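Local coordinates for lovastatin nonaketide synthase, polyketide synthase component (PDB 7CPX), which builds the nonaketide core of lovastatin, dihydromonacolin L, from malonyl-CoA as a homodimeric, iterative polyketide synthase working with its partner lovC, at residues Q1865-P1878 / N1912-Y1924. The protein carries 2 engineered substitutions. Residues are numbered along the deposited sequence; the frame is centred on the assembly and turned at random.
Sequences QMETKTIYVHFSCP and NASIVHVRPDYIY
Ile1871 and Val1916 form a hydrogen-bonded pair of an antiparallel ladder between strands 1869-1873 and 1915-1918. Ile1871 N gives its hydrogen to Val1916 O at 2.9 Å, and Val1916 N returns one to Ile1871 O. Lys1869 and Val1918 repeat the pattern.

The side chain of Lys1869 leaves the sheet on the same face as Ile1871, Val1916 and Val1918. Its CB lies 3.5 Å from Ile1923 CD1. CG touches the same methyl and also meets Pro1920 CG at 3.8 Å. CD only grazes that ring carbon. The chain bends at chi2 (-62°) and again at chi3, which turns it across Pro1920 and Ile1923 at about a right angle. NZ leads away to a salt bridge with Glu1898.

On this face, Ile1871 reaches tip to tip toward Ile1923. Its CD1 also packs on Val1918 CG1.

The other face carries Thr1870, Tyr1872, Ile1915 and His1917. Thr1870 and His1917 lie side by side, and OG1 of Thr1870 hydrogen-bonds ND1 of His1917 at 3.1 Å, in the plane of the imidazole. Tyr1872 CD2 touches Ile1915 CD1 at 3.7 Å.

Beyond the ladder, Ser1876 OG donates to Asn1912 OD1 at 3.1 Å, nearly in line with the C=O. The same hydroxyl is bonded to Trp2131 NE1.

The curled sheet is probably part of an inactive enoylreductase-like domain, consistent with lovC acting in trans. Antiparallel strands 1887-1898 and 1901-1909 join the two segments. Ile1871 packs on Val1896 and Ala1907, and Val1916 on Ala1909. Past the classic bulge at His1874 and Phe1875, opposite Gln1893, Ser1876 and Pro1878 continue onto Ile2129 of strand 2128-2130.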
loop_
_atom_site.group_PDB
_atom_site.type_symbol
_atom_site.label_atom_id
_atom_site.label_comp_id
_atom_site.label_asym_id
_atom_site.label_seq_id
_atom_site.Cartn_x
_atom_site.Cartn_y
_atom_site.Cartn_z
ATOM N N GLN A 1865 -41.838 -8.525 44.657
ATOM C CA GLN A 1865 -40.838 -7.513 44.995
ATOM C C GLN A 1865 -41.405 -6.657 46.128
ATOM O O GLN A 1865 -41.696 -5.468 45.985
ATOM C CB GLN A 1865 -40.482 -6.682 43.770
ATOM C CG GLN A 1865 -40.096 -7.510 42.553
ATOM C CD GLN A 1865 -38.912 -8.420 42.816
ATOM O OE1 GLN A 1865 -38.136 -8.197 43.745
ATOM N NE2 GLN A 1865 -38.770 -9.458 41.999
ATOM N N MET A 1866 -41.561 -7.308 47.278
ATOM C CA MET A 1866 -42.369 -6.755 48.356
ATOM C C MET A 1866 -41.798 -5.437 48.861
ATOM O O MET A 1866 -40.582 -5.264 48.973
ATOM C CB MET A 1866 -42.458 -7.755 49.509
ATOM C CG MET A 1866 -41.170 -7.901 50.312
ATOM S SD MET A 1866 -39.744 -8.331 49.295
ATOM C CE MET A 1866 -40.140 -10.021 48.855
ATOM N N GLU A 1867 -42.698 -4.503 49.167
ATOM C CA GLU A 1867 -42.353 -3.266 49.863
ATOM C C GLU A 1867 -41.210 -2.538 49.164
ATOM O O GLU A 1867 -40.260 -2.067 49.794
ATOM C CB GLU A 1867 -42.004 -3.552 51.323
ATOM C CG GLU A 1867 -43.086 -4.304 52.080
ATOM C CD GLU A 1867 -42.696 -4.598 53.515
ATOM O OE1 GLU A 1867 -41.584 -4.200 53.923
ATOM O OE2 GLU A 1867 -43.499 -5.229 54.233
ATOM N N THR A 1868 -41.306 -2.442 47.840
ATOM C CA THR A 1868 -40.285 -1.740 47.077
ATOM C C THR A 1868 -40.234 -0.284 47.520
ATOM O O THR A 1868 -41.146 0.497 47.229
ATOM C CB THR A 1868 -40.564 -1.835 45.576
ATOM O OG1 THR A 1868 -40.650 -3.213 45.191
ATOM C CG2 THR A 1868 -39.456 -1.159 44.784
ATOM N N LYS A 1869 -39.169 0.084 48.222
ATOM C CA LYS A 1869 -39.034 1.428 48.758
ATOM C C LYS A 1869 -38.638 2.404 47.661
ATOM O O LYS A 1869 -37.843 2.078 46.773
ATOM C CB LYS A 1869 -37.990 1.456 49.873
ATOM C CG LYS A 1869 -38.181 0.390 50.943
ATOM C CD LYS A 1869 -39.509 0.532 51.676
ATOM C CE LYS A 1869 -39.565 1.809 52.497
ATOM N NZ LYS A 1869 -40.801 1.885 53.322
ATOM N N THR A 1870 -39.196 3.610 47.737
ATOM C CA THR A 1870 -38.883 4.690 46.810
ATOM C C THR A 1870 -37.830 5.578 47.461
ATOM O O THR A 1870 -38.076 6.182 48.510
ATOM C CB THR A 1870 -40.134 5.489 46.456
ATOM O OG1 THR A 1870 -41.096 4.625 45.840
ATOM C CG2 THR A 1870 -39.791 6.626 45.504
ATOM N N ILE A 1871 -36.663 5.655 46.834
ATOM C CA ILE A 1871 -35.537 6.429 47.337
ATOM C C ILE A 1871 -35.353 7.626 46.415
ATOM O O ILE A 1871 -35.056 7.467 45.228
ATOM C CB ILE A 1871 -34.258 5.585 47.408
ATOM C CG1 ILE A 1871 -34.503 4.317 48.225
ATOM C CG2 ILE A 1871 -33.125 6.400 48.012
ATOM C CD1 ILE A 1871 -33.331 3.367 48.240
ATOM N N TYR A 1872 -35.531 8.823 46.960
ATOM C CA TYR A 1872 -35.236 10.058 46.240
ATOM C C TYR A 1872 -33.748 10.329 46.408
ATOM O O TYR A 1872 -33.300 10.776 47.465
ATOM C CB TYR A 1872 -36.086 11.204 46.770
ATOM C CG TYR A 1872 -37.571 10.923 46.730
ATOM C CD1 TYR A 1872 -38.188 10.201 47.740
ATOM C CD2 TYR A 1872 -38.356 11.382 45.682
ATOM C CE1 TYR A 1872 -39.543 9.941 47.709
ATOM C CE2 TYR A 1872 -39.712 11.127 45.642
ATOM C CZ TYR A 1872 -40.301 10.406 46.659
ATOM O OH TYR A 1872 -41.653 10.149 46.626
ATOM N N VAL A 1873 -32.980 10.048 45.364
ATOM C CA VAL A 1873 -31.528 9.999 45.467
ATOM C C VAL A 1873 -30.963 11.411 45.462
ATOM O O VAL A 1873 -31.265 12.214 44.571
ATOM C CB VAL A 1873 -30.935 9.164 44.323
ATOM C CG1 VAL A 1873 -29.430 9.068 44.462
ATOM C CG2 VAL A 1873 -31.553 7.779 44.304
ATOM N N HIS A 1874 -30.138 11.715 46.463
ATOM C CA HIS A 1874 -29.350 12.938 46.486
ATOM C C HIS A 1874 -27.972 12.717 45.881
ATOM O O HIS A 1874 -27.473 13.570 45.140
ATOM C CB HIS A 1874 -29.197 13.445 47.922
ATOM C CG HIS A 1874 -30.478 13.906 48.543
ATOM N ND1 HIS A 1874 -31.662 13.215 48.410
ATOM C CD2 HIS A 1874 -30.756 14.986 49.310
ATOM C CE1 HIS A 1874 -32.617 13.855 49.059
ATOM N NE2 HIS A 1874 -32.094 14.932 49.614
ATOM N N PHE A 1875 -27.353 11.579 46.190
ATOM C CA PHE A 1875 -26.035 11.238 45.683
ATOM C C PHE A 1875 -26.024 9.776 45.265
ATOM O O PHE A 1875 -26.731 8.945 45.840
ATOM C CB PHE A 1875 -24.950 11.495 46.732
ATOM C CG PHE A 1875 -24.926 12.905 47.242
ATOM C CD1 PHE A 1875 -24.180 13.876 46.600
ATOM C CD2 PHE A 1875 -25.655 13.261 48.363
ATOM C CE1 PHE A 1875 -24.158 15.175 47.065
ATOM C CE2 PHE A 1875 -25.638 14.556 48.834
ATOM C CZ PHE A 1875 -24.889 15.516 48.185
ATOM N N SER A 1876 -25.213 9.468 44.257
ATOM C CA SER A 1876 -25.152 8.106 43.745
ATOM C C SER A 1876 -23.784 7.835 43.141
ATOM O O SER A 1876 -23.012 8.758 42.875
ATOM C CB SER A 1876 -26.237 7.850 42.695
ATOM O OG SER A 1876 -26.012 8.625 41.531
ATOM N N CYS A 1877 -23.495 6.556 42.938
ATOM C CA CYS A 1877 -22.279 6.156 42.243
ATOM C C CYS A 1877 -22.581 5.949 40.761
ATOM O O CYS A 1877 -23.478 5.169 40.424
ATOM C CB CYS A 1877 -21.709 4.877 42.842
ATOM S SG CYS A 1877 -20.214 4.294 42.019
ATOM N N PRO A 1878 -21.867 6.621 39.853
ATOM C CA PRO A 1878 -22.203 6.483 38.425
ATOM C C PRO A 1878 -22.152 5.052 37.924
ATOM O O PRO A 1878 -22.982 4.664 37.093
ATOM C CB PRO A 1878 -21.150 7.352 37.723
ATOM C CG PRO A 1878 -20.539 8.196 38.778
ATOM C CD PRO A 1878 -20.679 7.464 40.065
ATOM N N ASN A 1912 -29.655 3.803 38.710
ATOM C CA ASN A 1912 -28.848 5.015 38.822
ATOM C C ASN A 1912 -29.678 6.248 38.477
ATOM O O ASN A 1912 -29.352 7.025 37.577
ATOM C CB ASN A 1912 -27.614 4.932 37.924
ATOM C CG ASN A 1912 -26.640 6.066 38.168
ATOM O OD1 ASN A 1912 -26.629 6.670 39.240
ATOM N ND2 ASN A 1912 -25.817 6.364 37.170
ATOM N N ALA A 1913 -30.771 6.417 39.212
ATOM C CA ALA A 1913 -31.745 7.454 38.922
ATOM C C ALA A 1913 -31.952 8.358 40.126
ATOM O O ALA A 1913 -31.727 7.961 41.273
ATOM C CB ALA A 1913 -33.086 6.847 38.501
ATOM N N SER A 1914 -32.386 9.589 39.845
ATOM C CA SER A 1914 -32.731 10.517 40.915
ATOM C C SER A 1914 -33.746 9.895 41.861
ATOM O O SER A 1914 -33.717 10.145 43.070
ATOM C CB SER A 1914 -33.280 11.815 40.322
ATOM O OG SER A 1914 -34.480 11.573 39.608
ATOM N N ILE A 1915 -34.654 9.086 41.324
ATOM C CA ILE A 1915 -35.632 8.352 42.115
ATOM C C ILE A 1915 -35.533 6.882 41.739
ATOM O O ILE A 1915 -35.576 6.534 40.554
ATOM C CB ILE A 1915 -37.061 8.880 41.896
ATOM C CG1 ILE A 1915 -37.111 10.377 42.214
ATOM C CG2 ILE A 1915 -38.048 8.116 42.766
ATOM C CD1 ILE A 1915 -38.467 11.012 42.014
ATOM N N VAL A 1916 -35.401 6.027 42.747
ATOM C CA VAL A 1916 -35.226 4.593 42.562
ATOM C C VAL A 1916 -36.343 3.867 43.296
ATOM O O VAL A 1916 -36.891 4.368 44.280
ATOM C CB VAL A 1916 -33.844 4.127 43.071
ATOM C CG1 VAL A 1916 -33.823 2.618 43.277
ATOM C CG2 VAL A 1916 -32.759 4.552 42.100
ATOM N N HIS A 1917 -36.675 2.676 42.809
ATOM C CA HIS A 1917 -37.626 1.783 43.463
ATOM C C HIS A 1917 -36.899 0.465 43.711
ATOM O O HIS A 1917 -36.750 -0.351 42.796
ATOM C CB HIS A 1917 -38.874 1.594 42.608
ATOM C CG HIS A 1917 -39.473 2.879 42.133
ATOM N ND1 HIS A 1917 -40.169 3.730 42.966
ATOM C CD2 HIS A 1917 -39.474 3.466 40.912
ATOM C CE1 HIS A 1917 -40.576 4.781 42.277
ATOM N NE2 HIS A 1917 -40.167 4.646 41.029
ATOM N N VAL A 1918 -36.447 0.258 44.946
ATOM C CA VAL A 1918 -35.570 -0.861 45.277
ATOM C C VAL A 1918 -36.098 -1.572 46.515
ATOM O O VAL A 1918 -36.595 -0.932 47.446
ATOM C CB VAL A 1918 -34.119 -0.392 45.504
ATOM C CG1 VAL A 1918 -34.031 0.470 46.750
ATOM C CG2 VAL A 1918 -33.186 -1.584 45.609
ATOM N N ARG A 1919 -35.966 -2.897 46.530
ATOM C CA ARG A 1919 -36.452 -3.680 47.653
ATOM C C ARG A 1919 -35.694 -3.307 48.927
ATOM O O ARG A 1919 -34.529 -2.903 48.870
ATOM C CB ARG A 1919 -36.296 -5.175 47.376
ATOM C CG ARG A 1919 -37.536 -5.825 46.786
ATOM C CD ARG A 1919 -37.401 -7.339 46.686
ATOM N NE ARG A 1919 -36.593 -7.753 45.543
ATOM C CZ ARG A 1919 -35.416 -8.362 45.616
ATOM N NH1 ARG A 1919 -34.862 -8.674 46.777
ATOM N NH2 ARG A 1919 -34.778 -8.674 44.491
ATOM N N PRO A 1920 -36.332 -3.433 50.095
ATOM C CA PRO A 1920 -35.636 -3.088 51.346
ATOM C C PRO A 1920 -34.395 -3.920 51.598
ATOM O O PRO A 1920 -33.494 -3.461 52.311
ATOM C CB PRO A 1920 -36.701 -3.333 52.425
ATOM C CG PRO A 1920 -38.003 -3.341 51.701
ATOM C CD PRO A 1920 -37.711 -3.884 50.342
ATOM N N ASP A 1921 -34.317 -5.130 51.039
ATOM C CA ASP A 1921 -33.150 -5.976 51.256
ATOM C C ASP A 1921 -31.866 -5.319 50.769
ATOM O O ASP A 1921 -30.780 -5.696 51.220
ATOM C CB ASP A 1921 -33.341 -7.319 50.551
ATOM C CG ASP A 1921 -34.608 -8.030 50.982
ATOM O OD1 ASP A 1921 -35.034 -7.838 52.139
ATOM O OD2 ASP A 1921 -35.178 -8.780 50.162
ATOM N N TYR A 1922 -31.967 -4.349 49.861
ATOM C CA TYR A 1922 -30.810 -3.669 49.292
ATOM C C TYR A 1922 -30.664 -2.249 49.829
ATOM O O TYR A 1922 -30.083 -1.388 49.165
ATOM C CB TYR A 1922 -30.909 -3.642 47.768
ATOM C CG TYR A 1922 -31.038 -5.005 47.129
ATOM C CD1 TYR A 1922 -29.916 -5.760 46.828
ATOM C CD2 TYR A 1922 -32.283 -5.530 46.821
ATOM C CE1 TYR A 1922 -30.030 -7.004 46.242
ATOM C CE2 TYR A 1922 -32.406 -6.771 46.235
ATOM C CZ TYR A 1922 -31.278 -7.506 45.947
ATOM O OH TYR A 1922 -31.399 -8.746 45.363
ATOM N N ILE A 1923 -31.189 -1.987 51.024
ATOM C CA ILE A 1923 -31.207 -0.649 51.600
ATOM C C ILE A 1923 -30.596 -0.700 52.992
ATOM O O ILE A 1923 -30.931 -1.582 53.790
ATOM C CB ILE A 1923 -32.635 -0.075 51.667
ATOM C CG1 ILE A 1923 -33.325 -0.209 50.308
ATOM C CG2 ILE A 1923 -32.599 1.382 52.107
ATOM C CD1 ILE A 1923 -34.729 0.342 50.284
ATOM N N TYR A 1924 -29.703 0.245 53.278
ATOM C CA TYR A 1924 -29.195 0.477 54.625
ATOM C C TYR A 1924 -29.916 1.705 55.171
ATOM O O TYR A 1924 -29.654 2.831 54.738
ATOM C CB TYR A 1924 -27.681 0.673 54.616
ATOM C CG TYR A 1924 -27.073 0.788 55.993
ATOM C CD1 TYR A 1924 -26.950 -0.325 56.812
ATOM C CD2 TYR A 1924 -26.618 2.007 56.474
ATOM C CE1 TYR A 1924 -26.396 -0.227 58.071
ATOM C CE2 TYR A 1924 -26.060 2.114 57.731
ATOM C CZ TYR A 1924 -25.954 0.994 58.527
ATOM O OH TYR A 1924 -25.400 1.095 59.782
#